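Local coordinates for protein Hpy188I (Helicobacter pylori, PDB 3OQG) that probably cleaves double-stranded DNA at a short pseudopalindromic sequence, acting as a restriction endonuclease of the GIY-YIG nuclease family, at residues K15-L20 / Y116-S121; K67-Y73 / G85-I91; V74-Q78 / L122-I128. Residues are numbered along the deposited sequence.

From the N terminus, the chain enters contact 1 at Lys15-Leu20, the arm ahead of strand 42-50, and does not complete it until Tyr116-Ser121 on helix 113-125. The whole of contact 2 falls within that long loop: Lys67-Tyr73 pairs with Gly85-Ile91 across the short hairpin of strands 71-77 and 80-87. Contact 3 starts at Val74, directly after the first segment of contact 2, and closes at Leu122-Ile128, so it crosses both of the others. Helix 113-125 is shared by contacts 1 and 3, and strand 71-77 by contacts 2 and 3. Together they tie N-terminal arm, helix and sheet, with contacts 1 and 2 touching both DNA and the second subunit.

Contact 1 of 3, residues K15-L20 / Y116-S121; sequences KSDIIL and YFVLQS. With nucleotides of chain C.
Phe117 of helix 113-125 is most covered: the arm 15-20 covers one face and part of the edge of its ring (chi1 t). Residues 15-17 form a 3-10 turn, closed by Ile18 N to Lys15 O (3.0 Å); residues 18-20 run extended along the helix, with CA atoms 5.3 Å apart at Ser16-Phe117 and 4.8 Å at Leu20-Ser121. Long, extended Lys15 (chi1 to chi3 t, chi4 m) sets NZ over that face (cation-pi, 3.9 Å from the Phe117 centroid) and donates to Ile175 O of the second subunit. Ile18 O is 3.2 Å from Phe117 CE1, at the edge. Ile19 (m, m) uses both branches: Ile19 CD1 is 3.7 Å from Tyr116 CE2, Ile19 CG2 3.7 Å from Gln120 CB. Leu20 N donates to Ser121 OG (3.0 Å), a small hydroxyl donating to Phe117 O (2.8 Å). Ser16 N donates to DC4 OP1 (3.1 Å) and Ser16 OG to DC4 OP2 (2.7 Å) of chain C: an N-terminal arm packed along a helix, its 3-10 turn hydrogen-bonding a DNA phosphate.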
# COMPACT_ATOMS: atom_id res chain seq x y z
N LYS A 15 15.92 7.01 -6.62
CA LYS A 15 15.23 7.65 -7.74
C LYS A 15 14.22 8.69 -7.28
O LYS A 15 14.10 9.76 -7.89
CB LYS A 15 14.49 6.62 -8.62
CG LYS A 15 13.78 7.22 -9.85
CD LYS A 15 12.77 6.25 -10.45
CE LYS A 15 11.96 6.86 -11.59
NZ LYS A 15 11.26 8.16 -11.22
N SER A 16 13.49 8.40 -6.20
CA SER A 16 12.42 9.29 -5.75
C SER A 16 12.93 10.65 -5.28
O SER A 16 12.14 11.58 -5.18
CB SER A 16 11.61 8.63 -4.61
OG SER A 16 12.43 8.42 -3.47
N ASP A 17 14.24 10.75 -4.99
CA ASP A 17 14.87 12.04 -4.61
C ASP A 17 14.90 13.01 -5.79
O ASP A 17 15.01 14.22 -5.57
CB ASP A 17 16.32 11.86 -4.17
CG ASP A 17 16.51 11.15 -2.83
OD1 ASP A 17 15.54 10.93 -2.08
OD2 ASP A 17 17.69 10.85 -2.54
N ILE A 18 14.85 12.50 -7.02
CA ILE A 18 15.06 13.32 -8.21
C ILE A 18 13.73 13.79 -8.76
O ILE A 18 13.00 13.03 -9.43
CB ILE A 18 15.86 12.60 -9.32
CG1 ILE A 18 17.19 12.07 -8.78
CG2 ILE A 18 16.09 13.57 -10.49
CD1 ILE A 18 17.82 11.00 -9.68
N ILE A 19 13.41 15.03 -8.46
CA ILE A 19 12.13 15.61 -8.88
C ILE A 19 12.30 16.11 -10.32
O ILE A 19 13.31 16.71 -10.68
CB ILE A 19 11.71 16.75 -7.95
CG1 ILE A 19 11.61 16.26 -6.49
CG2 ILE A 19 10.41 17.38 -8.45
CD1 ILE A 19 10.76 15.03 -6.29
N LEU A 20 11.32 15.83 -11.18
CA LEU A 20 11.37 16.33 -12.56
C LEU A 20 11.21 17.85 -12.55
O LEU A 20 10.46 18.39 -11.74
CB LEU A 20 10.30 15.65 -13.40
CG LEU A 20 10.36 14.12 -13.43
CD1 LEU A 20 9.47 13.59 -14.56
CD2 LEU A 20 11.81 13.58 -13.55
N TYR A 116 5.53 11.88 -2.79
CA TYR A 116 6.49 13.00 -2.83
C TYR A 116 7.04 13.24 -4.24
O TYR A 116 6.99 14.36 -4.75
CB TYR A 116 7.62 12.73 -1.86
CG TYR A 116 8.77 13.68 -1.98
CD1 TYR A 116 8.68 14.99 -1.53
CD2 TYR A 116 9.96 13.26 -2.57
CE1 TYR A 116 9.79 15.87 -1.66
CE2 TYR A 116 11.06 14.12 -2.69
CZ TYR A 116 10.96 15.42 -2.26
OH TYR A 116 12.09 16.24 -2.39
N PHE A 117 7.57 12.20 -4.86
CA PHE A 117 8.11 12.33 -6.21
C PHE A 117 7.04 12.82 -7.20
O PHE A 117 7.28 13.72 -8.00
CB PHE A 117 8.73 11.01 -6.67
CG PHE A 117 8.96 10.96 -8.17
CD1 PHE A 117 10.00 11.66 -8.75
CD2 PHE A 117 8.05 10.30 -8.99
CE1 PHE A 117 10.16 11.68 -10.13
CE2 PHE A 117 8.21 10.32 -10.38
CZ PHE A 117 9.27 11.01 -10.94
N VAL A 118 5.85 12.23 -7.16
CA VAL A 118 4.80 12.62 -8.10
C VAL A 118 4.27 14.03 -7.84
O VAL A 118 4.20 14.84 -8.77
CB VAL A 118 3.66 11.57 -8.16
CG1 VAL A 118 2.52 12.08 -9.08
CG2 VAL A 118 4.18 10.23 -8.65
N LEU A 119 3.91 14.37 -6.60
CA LEU A 119 3.36 15.70 -6.36
C LEU A 119 4.40 16.77 -6.74
O LEU A 119 4.07 17.74 -7.42
CB LEU A 119 2.96 15.85 -4.90
CG LEU A 119 2.44 17.24 -4.55
CD1 LEU A 119 1.13 17.48 -5.27
CD2 LEU A 119 2.25 17.41 -3.03
N GLN A 120 5.64 16.59 -6.29
CA GLN A 120 6.66 17.62 -6.49
C GLN A 120 6.99 17.75 -7.98
O GLN A 120 7.18 18.87 -8.47
CB GLN A 120 7.91 17.38 -5.67
CG GLN A 120 7.70 17.42 -4.16
CD GLN A 120 7.03 18.70 -3.70
OE1 GLN A 120 7.39 19.81 -4.16
NE2 GLN A 120 6.08 18.56 -2.79
N SER A 121 7.02 16.62 -8.68
CA SER A 121 7.28 16.65 -10.13
C SER A 121 6.16 17.35 -10.88
O SER A 121 6.42 18.20 -11.74
CB SER A 121 7.49 15.24 -10.69
OG SER A 121 8.71 14.68 -10.22
P DC C 4 12.61 4.91 -4.10
OP1 DC C 4 12.98 5.48 -5.42
OP2 DC C 4 12.30 5.82 -2.97
O5' DC C 4 11.39 3.92 -4.31
C5' DC C 4 11.49 2.83 -5.22
C4' DC C 4 10.14 2.18 -5.44
O4' DC C 4 9.71 1.51 -4.23
C3' DC C 4 9.01 3.14 -5.81
O3' DC C 4 8.12 2.51 -6.73
C2' DC C 4 8.32 3.39 -4.48
C1' DC C 4 8.44 2.03 -3.81
N1 DC C 4 8.43 2.09 -2.34
C2 DC C 4 7.39 1.46 -1.63
O2 DC C 4 6.52 0.84 -2.26
N3 DC C 4 7.36 1.55 -0.28
C4 DC C 4 8.32 2.22 0.36
N4 DC C 4 8.24 2.30 1.70
C5 DC C 4 9.40 2.85 -0.33
C6 DC C 4 9.41 2.75 -1.66
O HOH W 1 14.42 15.30 -3.16

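Contact 2 of 3, residues K67-Y73 / G85-I91. With nucleotides of chain C.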
# COMPACT_ATOMS: atom_id res chain seq x y z
N LYS A 67 -16.97 8.82 -8.44
CA LYS A 67 -17.08 8.09 -7.17
C LYS A 67 -16.91 6.56 -7.35
O LYS A 67 -17.03 5.80 -6.40
CB LYS A 67 -18.38 8.47 -6.42
CG LYS A 67 -18.39 9.95 -5.92
CD LYS A 67 -19.66 10.35 -5.10
CE LYS A 67 -19.45 11.71 -4.38
NZ LYS A 67 -20.58 12.13 -3.45
N ASN A 68 -16.62 6.13 -8.58
CA ASN A 68 -16.36 4.72 -8.89
C ASN A 68 -15.03 4.26 -8.31
O ASN A 68 -14.03 4.97 -8.42
CB ASN A 68 -16.34 4.48 -10.40
CG ASN A 68 -17.67 3.99 -10.95
OD1 ASN A 68 -18.72 4.16 -10.33
ND2 ASN A 68 -17.62 3.37 -12.12
N GLU A 69 -15.02 3.07 -7.72
CA GLU A 69 -13.84 2.52 -7.02
C GLU A 69 -13.19 1.40 -7.82
O GLU A 69 -13.89 0.56 -8.36
CB GLU A 69 -14.30 1.94 -5.68
CG GLU A 69 -14.96 2.93 -4.77
CD GLU A 69 -15.31 2.35 -3.43
OE1 GLU A 69 -16.03 1.33 -3.39
OE2 GLU A 69 -14.85 2.91 -2.42
N GLY A 70 -11.86 1.34 -7.85
CA GLY A 70 -11.15 0.27 -8.52
C GLY A 70 -10.88 0.61 -9.97
O GLY A 70 -11.70 0.33 -10.86
N LEU A 71 -9.74 1.24 -10.21
CA LEU A 71 -9.37 1.69 -11.55
C LEU A 71 -7.87 1.55 -11.79
O LEU A 71 -7.06 1.56 -10.85
CB LEU A 71 -9.77 3.15 -11.77
CG LEU A 71 -9.06 4.26 -10.99
CD1 LEU A 71 -9.17 5.64 -11.72
CD2 LEU A 71 -9.64 4.33 -9.59
N VAL A 72 -7.52 1.43 -13.06
CA VAL A 72 -6.19 1.71 -13.53
C VAL A 72 -6.25 3.10 -14.16
O VAL A 72 -7.21 3.45 -14.86
CB VAL A 72 -5.68 0.67 -14.55
CG1 VAL A 72 -4.25 1.00 -14.98
CG2 VAL A 72 -5.77 -0.73 -13.97
N TYR A 73 -5.25 3.93 -13.85
CA TYR A 73 -5.17 5.27 -14.43
C TYR A 73 -3.84 5.54 -15.11
O TYR A 73 -2.82 4.90 -14.81
CB TYR A 73 -5.44 6.34 -13.37
CG TYR A 73 -4.48 6.34 -12.21
CD1 TYR A 73 -4.79 5.67 -11.05
CD2 TYR A 73 -3.27 7.03 -12.29
CE1 TYR A 73 -3.89 5.66 -9.96
CE2 TYR A 73 -2.40 7.07 -11.23
CZ TYR A 73 -2.69 6.38 -10.07
OH TYR A 73 -1.82 6.38 -9.03
N GLY A 85 -0.87 3.89 -12.89
CA GLY A 85 -1.09 3.44 -11.52
C GLY A 85 -2.45 2.80 -11.32
O GLY A 85 -3.21 2.65 -12.27
N HIS A 86 -2.76 2.43 -10.09
CA HIS A 86 -4.07 1.90 -9.79
C HIS A 86 -4.52 2.37 -8.41
O HIS A 86 -3.71 2.79 -7.55
CB HIS A 86 -4.07 0.37 -9.86
CG HIS A 86 -3.57 -0.27 -8.60
ND1 HIS A 86 -2.23 -0.41 -8.30
CD2 HIS A 86 -4.24 -0.72 -7.51
CE1 HIS A 86 -2.10 -0.97 -7.12
NE2 HIS A 86 -3.30 -1.14 -6.60
N SER A 87 -5.82 2.23 -8.19
CA SER A 87 -6.42 2.49 -6.90
C SER A 87 -7.66 1.65 -6.68
O SER A 87 -8.48 1.51 -7.60
CB SER A 87 -6.81 3.95 -6.76
OG SER A 87 -7.32 4.21 -5.45
N ILE A 88 -7.82 1.12 -5.47
CA ILE A 88 -9.09 0.48 -5.07
C ILE A 88 -10.12 1.52 -4.60
O ILE A 88 -11.26 1.17 -4.31
CB ILE A 88 -8.88 -0.60 -3.98
CG1 ILE A 88 -8.48 0.04 -2.63
CG2 ILE A 88 -7.85 -1.61 -4.49
CD1 ILE A 88 -8.40 -0.89 -1.43
N THR A 89 -9.70 2.78 -4.50
CA THR A 89 -10.59 3.87 -4.11
C THR A 89 -10.99 4.66 -5.37
O THR A 89 -10.51 4.37 -6.46
CB THR A 89 -9.90 4.80 -3.05
OG1 THR A 89 -8.89 5.59 -3.69
CG2 THR A 89 -9.29 3.96 -1.91
N PRO A 90 -11.88 5.68 -5.23
CA PRO A 90 -12.09 6.60 -6.35
C PRO A 90 -10.87 7.46 -6.64
O PRO A 90 -10.00 7.61 -5.77
CB PRO A 90 -13.26 7.48 -5.88
CG PRO A 90 -13.89 6.73 -4.77
CD PRO A 90 -12.74 6.03 -4.09
N ILE A 91 -10.78 8.02 -7.84
CA ILE A 91 -9.65 8.89 -8.20
C ILE A 91 -9.44 10.02 -7.19
O ILE A 91 -8.30 10.46 -6.94
CB ILE A 91 -9.80 9.46 -9.64
CG1 ILE A 91 -8.49 10.10 -10.11
CG2 ILE A 91 -11.08 10.36 -9.78
CD1 ILE A 91 -7.28 9.13 -10.16
P DA C 7 -4.99 2.69 -3.10
OP1 DA C 7 -5.97 1.70 -3.60
OP2 DA C 7 -5.04 4.09 -3.60
O5' DA C 7 -5.08 2.74 -1.51
C5' DA C 7 -4.88 1.55 -0.76
C4' DA C 7 -5.22 1.77 0.70
O4' DA C 7 -4.24 2.64 1.31
C3' DA C 7 -6.58 2.39 0.97
O3' DA C 7 -7.21 1.71 2.07
C2' DA C 7 -6.26 3.83 1.32
C1' DA C 7 -4.86 3.76 1.91
N9 DA C 7 -4.05 4.94 1.62
C8 DA C 7 -3.65 5.38 0.37
N7 DA C 7 -2.93 6.47 0.40
C5 DA C 7 -2.84 6.78 1.76
C6 DA C 7 -2.21 7.83 2.45
N6 DA C 7 -1.53 8.81 1.85
N1 DA C 7 -2.32 7.84 3.80
C2 DA C 7 -3.01 6.85 4.39
N3 DA C 7 -3.64 5.82 3.85
C4 DA C 7 -3.52 5.84 2.51
P DG C 6 0.58 3.55 -7.23
OP1 DG C 6 -0.10 3.13 -8.48
OP2 DG C 6 1.17 4.91 -7.13
O5' DG C 6 -0.43 3.32 -6.02
C5' DG C 6 -0.67 2.00 -5.55
C4' DG C 6 -1.27 2.03 -4.17
O4' DG C 6 -0.33 2.58 -3.21
C3' DG C 6 -2.54 2.86 -4.04
O3' DG C 6 -3.54 2.08 -3.37
C2' DG C 6 -2.12 4.03 -3.17
C1' DG C 6 -1.08 3.37 -2.31
N9 DG C 6 -0.17 4.28 -1.61
C8 DG C 6 0.70 5.20 -2.15
N7 DG C 6 1.31 5.91 -1.24
C5 DG C 6 0.83 5.42 -0.03
C6 DG C 6 1.12 5.81 1.31
O6 DG C 6 1.88 6.71 1.71
N1 DG C 6 0.41 5.03 2.23
C2 DG C 6 -0.48 4.03 1.90
N2 DG C 6 -1.09 3.41 2.92
N3 DG C 6 -0.75 3.67 0.66
C4 DG C 6 -0.07 4.40 -0.24
O HOH W 2 -12.85 7.21 -9.68
O HOH W 3 -12.67 1.65 -1.82
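Four backbone hydrogen bonds zip the hairpin: Leu71 N to Ser87 O (2.9 Å), Ser87 N to Leu71 O (3.0 Å), Tyr73 N to Gly85 O and Gly85 N to Tyr73 O (both 2.9 Å). Val72 and His86 form the non-hydrogen-bonded pair between them. Gly70 and Leu71 both face Ser87 in a G1 beta bulge, where a CB on Gly70 would jam against the preceding carbonyl. Pro90 CA makes a CA-H...O contact with Asn68 O (3.3 Å).

The Tyr73 ring lies over Gly85 in a CH-pi contact (Gly85 CA to centroid 3.9 Å); a Gly85 side chain would hit Tyr73 OH, itself hydrogen-bonded to Tyr98 OH.

Ser87 OG accepts from Thr89 N (2.9 Å), an ST turn. Hydrogen bonds to chain C run from Ser87 OG to DA7 OP2 (2.9 Å), Ile88 N to DA7 OP1 (2.7 Å) and His86 N to DG6 OP1 (3.2 Å).

Tyr73 and Gly85 probably belong to the GIY-YIG motif. His86, seen to bind calcium (absent here), has its side chain about 4 Å from a sodium ion; its ND1 is hydrogen-bonded to Glu159 OE2 of the second subunit. Pairing sets backbone NH groups against successive phosphates beside a metal site, consistent with a phosphodiester-cleaving centre.

Contact 3 of 3, residues V74-Q78 / L122-I128; sequences VFVIQ and LLKINKI
Ile77, near the end of strand 71-77, lays its side chain over Leu122 on helix 113-125, with Ile77 CD1 3.4 Å from Leu122 CD2. Its CA-to-CB bond points sideways, and chi1 m with chi2 t brings CD1 up to the helix; Ile77 CG2 lies 4.1 Å from Ile125 CG2 and 3.8 Å from Lys127 CB. Leu122, also m,t, and Ile125 are three residues apart, so both fall on the helical face turned to the strand. Phe75, two residues before Ile77 and hence on the same side of the strand, puts Phe75 CD2 4.3 Å from Leu122 CD1. Branched and aromatic side chains suit this buried seam, held by apolar contact.

The helix ends with Asn126 N hydrogen-bonded to Leu122 O (2.9 Å). Asn126 takes left-handed angles (59/43), and Lys127 and Ile128 run extended; Ile77 and Lys127 are the nearest CA pair, at 6.9 Å. Gln78 also turns left-handed (44/51) as the strand finishes. At this exposed end Gln78 NE2 lies 3.2 Å from Lys127 CE, and a water links Gln78 N (2.8 Å) to Ile128 O (2.6 Å).

The arrangement is a helix packed on one face of an antiparallel sheet. Phe82 of strand 80-87 touches Ile77 and Leu122, and Val129 of strand 129-134 touches Phe75 and Ile77, so both flanking strands add to the apolar layer; Val23 covers Ile125 and Lys127.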
# COMPACT_ATOMS: atom_id res chain seq x y z
N VAL A 74 -3.88 6.48 -16.06
CA VAL A 74 -2.70 6.95 -16.78
C VAL A 74 -2.69 8.46 -16.68
O VAL A 74 -3.69 9.10 -17.00
CB VAL A 74 -2.73 6.52 -18.28
CG1 VAL A 74 -1.38 6.89 -18.98
CG2 VAL A 74 -3.04 5.01 -18.40
N PHE A 75 -1.59 9.01 -16.18
CA PHE A 75 -1.34 10.44 -16.11
C PHE A 75 -0.60 10.85 -17.38
O PHE A 75 0.49 10.33 -17.67
CB PHE A 75 -0.46 10.79 -14.91
CG PHE A 75 -1.17 10.77 -13.57
CD1 PHE A 75 -2.52 10.44 -13.43
CD2 PHE A 75 -0.45 11.06 -12.41
CE1 PHE A 75 -3.16 10.46 -12.19
CE2 PHE A 75 -1.09 11.07 -11.16
CZ PHE A 75 -2.43 10.76 -11.06
N VAL A 76 -1.18 11.79 -18.11
CA VAL A 76 -0.62 12.23 -19.39
C VAL A 76 -0.38 13.73 -19.30
O VAL A 76 -1.27 14.50 -18.90
CB VAL A 76 -1.57 11.87 -20.55
CG1 VAL A 76 -1.02 12.37 -21.91
CG2 VAL A 76 -1.81 10.38 -20.57
N ILE A 77 0.81 14.15 -19.71
CA ILE A 77 1.20 15.56 -19.66
C ILE A 77 1.71 15.95 -21.03
O ILE A 77 2.69 15.39 -21.52
CB ILE A 77 2.29 15.83 -18.61
CG1 ILE A 77 1.87 15.31 -17.23
CG2 ILE A 77 2.66 17.34 -18.61
CD1 ILE A 77 2.96 15.42 -16.15
N GLN A 78 1.04 16.92 -21.66
CA GLN A 78 1.35 17.32 -23.04
C GLN A 78 1.56 16.10 -23.93
O GLN A 78 2.57 15.98 -24.64
CB GLN A 78 2.56 18.25 -23.07
CG GLN A 78 2.27 19.62 -22.51
CD GLN A 78 3.39 20.61 -22.75
OE1 GLN A 78 4.24 20.41 -23.61
NE2 GLN A 78 3.38 21.69 -21.98
N LEU A 122 4.92 17.01 -10.56
CA LEU A 122 3.78 17.66 -11.21
C LEU A 122 3.69 19.15 -10.90
O LEU A 122 3.34 19.94 -11.77
CB LEU A 122 2.47 16.93 -10.85
CG LEU A 122 2.34 15.47 -11.32
CD1 LEU A 122 0.92 14.92 -11.11
CD2 LEU A 122 2.79 15.20 -12.74
N LEU A 123 3.98 19.55 -9.66
CA LEU A 123 4.00 20.96 -9.30
C LEU A 123 5.08 21.73 -10.08
O LEU A 123 4.87 22.86 -10.54
CB LEU A 123 4.19 21.13 -7.77
CG LEU A 123 3.03 20.74 -6.86
CD1 LEU A 123 3.43 20.94 -5.38
CD2 LEU A 123 1.73 21.48 -7.21
N LYS A 124 6.26 21.12 -10.21
CA LYS A 124 7.40 21.76 -10.87
C LYS A 124 7.21 21.89 -12.37
O LYS A 124 7.51 22.93 -12.96
CB LYS A 124 8.69 21.01 -10.55
CG LYS A 124 9.97 21.61 -11.07
CD LYS A 124 10.33 22.96 -10.45
CE LYS A 124 11.63 23.53 -11.05
NZ LYS A 124 11.47 23.92 -12.50
N ILE A 125 6.70 20.82 -12.99
CA ILE A 125 6.40 20.82 -14.42
C ILE A 125 5.29 21.85 -14.67
O ILE A 125 5.30 22.59 -15.67
CB ILE A 125 5.97 19.43 -14.88
CG1 ILE A 125 7.16 18.45 -14.82
CG2 ILE A 125 5.32 19.49 -16.28
CD1 ILE A 125 6.73 17.00 -15.00
N ASN A 126 4.36 21.90 -13.72
CA ASN A 126 3.34 22.95 -13.66
C ASN A 126 2.47 22.99 -14.92
O ASN A 126 2.11 24.07 -15.44
CB ASN A 126 3.98 24.29 -13.35
CG ASN A 126 2.99 25.31 -12.81
OD1 ASN A 126 1.95 24.97 -12.23
ND2 ASN A 126 3.34 26.59 -12.96
N LYS A 127 2.08 21.79 -15.37
CA LYS A 127 1.11 21.64 -16.43
C LYS A 127 -0.11 20.87 -15.94
O LYS A 127 -0.04 20.07 -15.01
CB LYS A 127 1.71 20.88 -17.62
CG LYS A 127 2.95 21.51 -18.23
CD LYS A 127 2.68 22.85 -18.86
CE LYS A 127 3.95 23.50 -19.41
NZ LYS A 127 3.62 24.77 -20.14
N ILE A 128 -1.24 21.13 -16.59
CA ILE A 128 -2.46 20.37 -16.29
C ILE A 128 -2.22 18.93 -16.78
O ILE A 128 -1.59 18.70 -17.83
CB ILE A 128 -3.69 21.03 -16.93
CG1 ILE A 128 -4.00 22.35 -16.20
CG2 ILE A 128 -4.85 20.12 -16.84
CD1 ILE A 128 -4.96 23.26 -16.95
O HOH W 4 -1.13 18.19 -20.34